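Local coordinates for protein Dr hemagglutinin structural subunit (Escherichia coli, PDB 2JKJ) that forms the structural subunit of adhesive fimbriae on uropathogenic bacteria, binding the Dr blood group antigen and mediating adherence to the upper urinary tract, at residues V54-L59 with G116-I121. Numbering follows the deposited sequence.
Sequences VTVQAL and GSWGGI. With CLM (chloramphenicol), chain I.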
loop_
_atom_site.group_PDB
_atom_site.type_symbol
_atom_site.label_atom_id
_atom_site.label_comp_id
_atom_site.label_asym_id
_atom_site.label_seq_id
_atom_site.Cartn_x
_atom_site.Cartn_y
_atom_site.Cartn_z
ATOM N N VAL A 54 11.104 10.520 11.071
ATOM C CA VAL A 54 11.584 9.643 10.015
ATOM C C VAL A 54 12.856 8.961 10.492
ATOM O O VAL A 54 13.908 9.591 10.580
ATOM C CB VAL A 54 11.831 10.421 8.704
ATOM C CG1 VAL A 54 12.498 9.524 7.667
ATOM C CG2 VAL A 54 10.526 10.992 8.165
ATOM N N THR A 55 12.754 7.677 10.818
ATOM C CA THR A 55 13.910 6.929 11.289
ATOM C C THR A 55 14.920 6.706 10.173
ATOM O O THR A 55 14.551 6.467 9.021
ATOM C CB THR A 55 13.508 5.604 11.959
ATOM O OG1 THR A 55 12.838 4.765 11.009
ATOM C CG2 THR A 55 12.593 5.865 13.144
ATOM N N VAL A 56 16.197 6.798 10.523
ATOM C CA VAL A 56 17.268 6.593 9.563
ATOM C C VAL A 56 18.339 5.705 10.178
ATOM O O VAL A 56 18.819 5.968 11.284
ATOM C CB VAL A 56 17.861 7.929 9.075
ATOM C CG1 VAL A 56 19.007 7.678 8.106
ATOM C CG2 VAL A 56 16.786 8.787 8.426
ATOM N N GLN A 57 18.695 4.642 9.461
ATOM C CA GLN A 57 19.722 3.715 9.919
ATOM C C GLN A 57 20.652 3.361 8.766
ATOM O O GLN A 57 20.270 2.640 7.844
ATOM C CB GLN A 57 19.093 2.447 10.499
ATOM C CG GLN A 57 18.329 2.672 11.797
ATOM C CD GLN A 57 19.246 2.862 12.990
ATOM O OE1 GLN A 57 20.467 2.869 12.852
ATOM N NE2 GLN A 57 18.657 3.018 14.169
ATOM N N ALA A 58 21.870 3.888 8.815
ATOM C CA ALA A 58 22.854 3.634 7.774
ATOM C C ALA A 58 23.821 2.529 8.184
ATOM O O ALA A 58 24.088 2.330 9.369
ATOM C CB ALA A 58 23.614 4.913 7.439
ATOM N N LEU A 59 24.341 1.815 7.191
ATOM C CA LEU A 59 25.296 0.739 7.428
ATOM C C LEU A 59 26.328 0.725 6.305
ATOM O O LEU A 59 25.978 0.873 5.134
ATOM C CB LEU A 59 24.579 -0.613 7.487
ATOM C CG LEU A 59 23.477 -0.785 8.534
ATOM C CD1 LEU A 59 22.104 -0.613 7.900
ATOM C CD2 LEU A 59 23.589 -2.146 9.206
ATOM N N GLY A 116 30.246 8.751 7.935
ATOM C CA GLY A 116 29.923 7.866 9.047
ATOM C C GLY A 116 28.552 7.225 8.872
ATOM O O GLY A 116 27.659 7.807 8.258
ATOM N N SER A 117 28.399 6.018 9.410
ATOM C CA SER A 117 27.137 5.290 9.338
ATOM C C SER A 117 26.190 5.831 10.400
ATOM O O SER A 117 26.038 5.244 11.474
ATOM C CB SER A 117 27.367 3.792 9.555
ATOM O OG SER A 117 28.284 3.279 8.608
ATOM N N TRP A 118 25.565 6.961 10.089
ATOM C CA TRP A 118 24.663 7.632 11.016
ATOM C C TRP A 118 23.336 6.916 11.240
ATOM O O TRP A 118 22.740 6.359 10.319
ATOM C CB TRP A 118 24.410 9.070 10.554
ATOM C CG TRP A 118 23.606 9.905 11.516
ATOM C CD1 TRP A 118 24.055 10.498 12.661
ATOM C CD2 TRP A 118 22.229 10.282 11.384
ATOM N NE1 TRP A 118 23.039 11.202 13.260
ATOM C CE2 TRP A 118 21.908 11.088 12.495
ATOM C CE3 TRP A 118 21.234 10.005 10.441
ATOM C CZ2 TRP A 118 20.636 11.624 12.686
ATOM C CZ3 TRP A 118 19.968 10.537 10.635
ATOM C CH2 TRP A 118 19.684 11.341 11.746
ATOM N N GLY A 119 22.873 6.968 12.482
ATOM C CA GLY A 119 21.592 6.404 12.864
ATOM C C GLY A 119 20.903 7.497 13.667
ATOM O O GLY A 119 21.514 8.103 14.548
ATOM N N GLY A 120 19.653 7.796 13.335
ATOM C CA GLY A 120 18.944 8.845 14.053
ATOM C C GLY A 120 17.521 9.075 13.574
ATOM O O GLY A 120 16.975 8.297 12.795
ATOM N N ILE A 121 16.930 10.159 14.061
ATOM C CA ILE A 121 15.565 10.528 13.715
ATOM C C ILE A 121 15.544 11.874 13.002
ATOM O O ILE A 121 16.134 12.846 13.474
ATOM C CB ILE A 121 14.676 10.583 14.974
ATOM C CG1 ILE A 121 14.729 9.256 15.732
ATOM C CG2 ILE A 121 13.251 10.960 14.607
ATOM C CD1 ILE A 121 13.559 8.338 15.437
HETATM C C1 CLM I . 9.251 15.158 15.491
HETATM CL CL1 CLM I . 8.614 15.609 13.877
HETATM CL CL2 CLM I . 10.467 13.861 15.358
HETATM C C2 CLM I . 8.028 14.702 16.385
HETATM O O2 CLM I . 6.991 14.250 15.873
HETATM N N2 CLM I . 8.233 14.838 17.641
HETATM C C3 CLM I . 7.220 14.465 18.636
HETATM C C4 CLM I . 6.521 15.734 19.154
HETATM O O4 CLM I . 5.122 15.776 18.783
HETATM C C5 CLM I . 7.885 13.643 19.756
HETATM O O5 CLM I . 8.841 14.523 20.349
HETATM C C6 CLM I . 8.531 12.400 19.182
HETATM C C7 CLM I . 7.734 11.425 18.572
HETATM C C8 CLM I . 8.334 10.261 18.038
HETATM C C9 CLM I . 9.724 10.164 18.158
HETATM N N9 CLM I . 10.381 8.937 17.599
HETATM O O9A CLM I . 11.610 8.886 17.725
HETATM O O9B CLM I . 9.692 8.093 17.074
HETATM C C10 CLM I . 10.502 11.113 18.748
HETATM C C11 CLM I . 9.912 12.251 19.271
#
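Val56 and Gly120 form the hydrogen-bonded pair of an antiparallel ladder in the immunoglobulin-like fold of this fimbrial subunit. Val56 N reaches Gly120 O at 2.8 Å, nearly in line with the carbonyl, and Gly120 N returns a bond to Val56 O at 2.9 Å. Ala58 N extends the ladder to Trp118 O, just before the strand proper begins.

On the face carrying Val56, the indole of Trp118 runs forward along its own strand: CG stands anti to the backbone N (chi1 -174°), which places the ring over Gly120 N, 3.7 Å from the ring plane. CZ3 then meets Val56 CB at 3.7 Å, the two side chains crossing at about a right angle. At the far end of the indole, NE1 is held by Asp99, and Trp103 packs edge-to-face with the ring. Val56 and Ala58 also pack on Val31 of a second subunit, whose strand continues the sheet beyond residues 57-59.

Thr55 and Ile121 lie side by side on the other face. With chi1 at -55°, Ile121 CG1 stands beside the backbone N, anti to the carbonyl carbon, and carries CD1 to Thr55 CG2 at 3.5 Å; the same CD1 approaches the chloramphenicol nitro oxygen O9A at 3.1 Å.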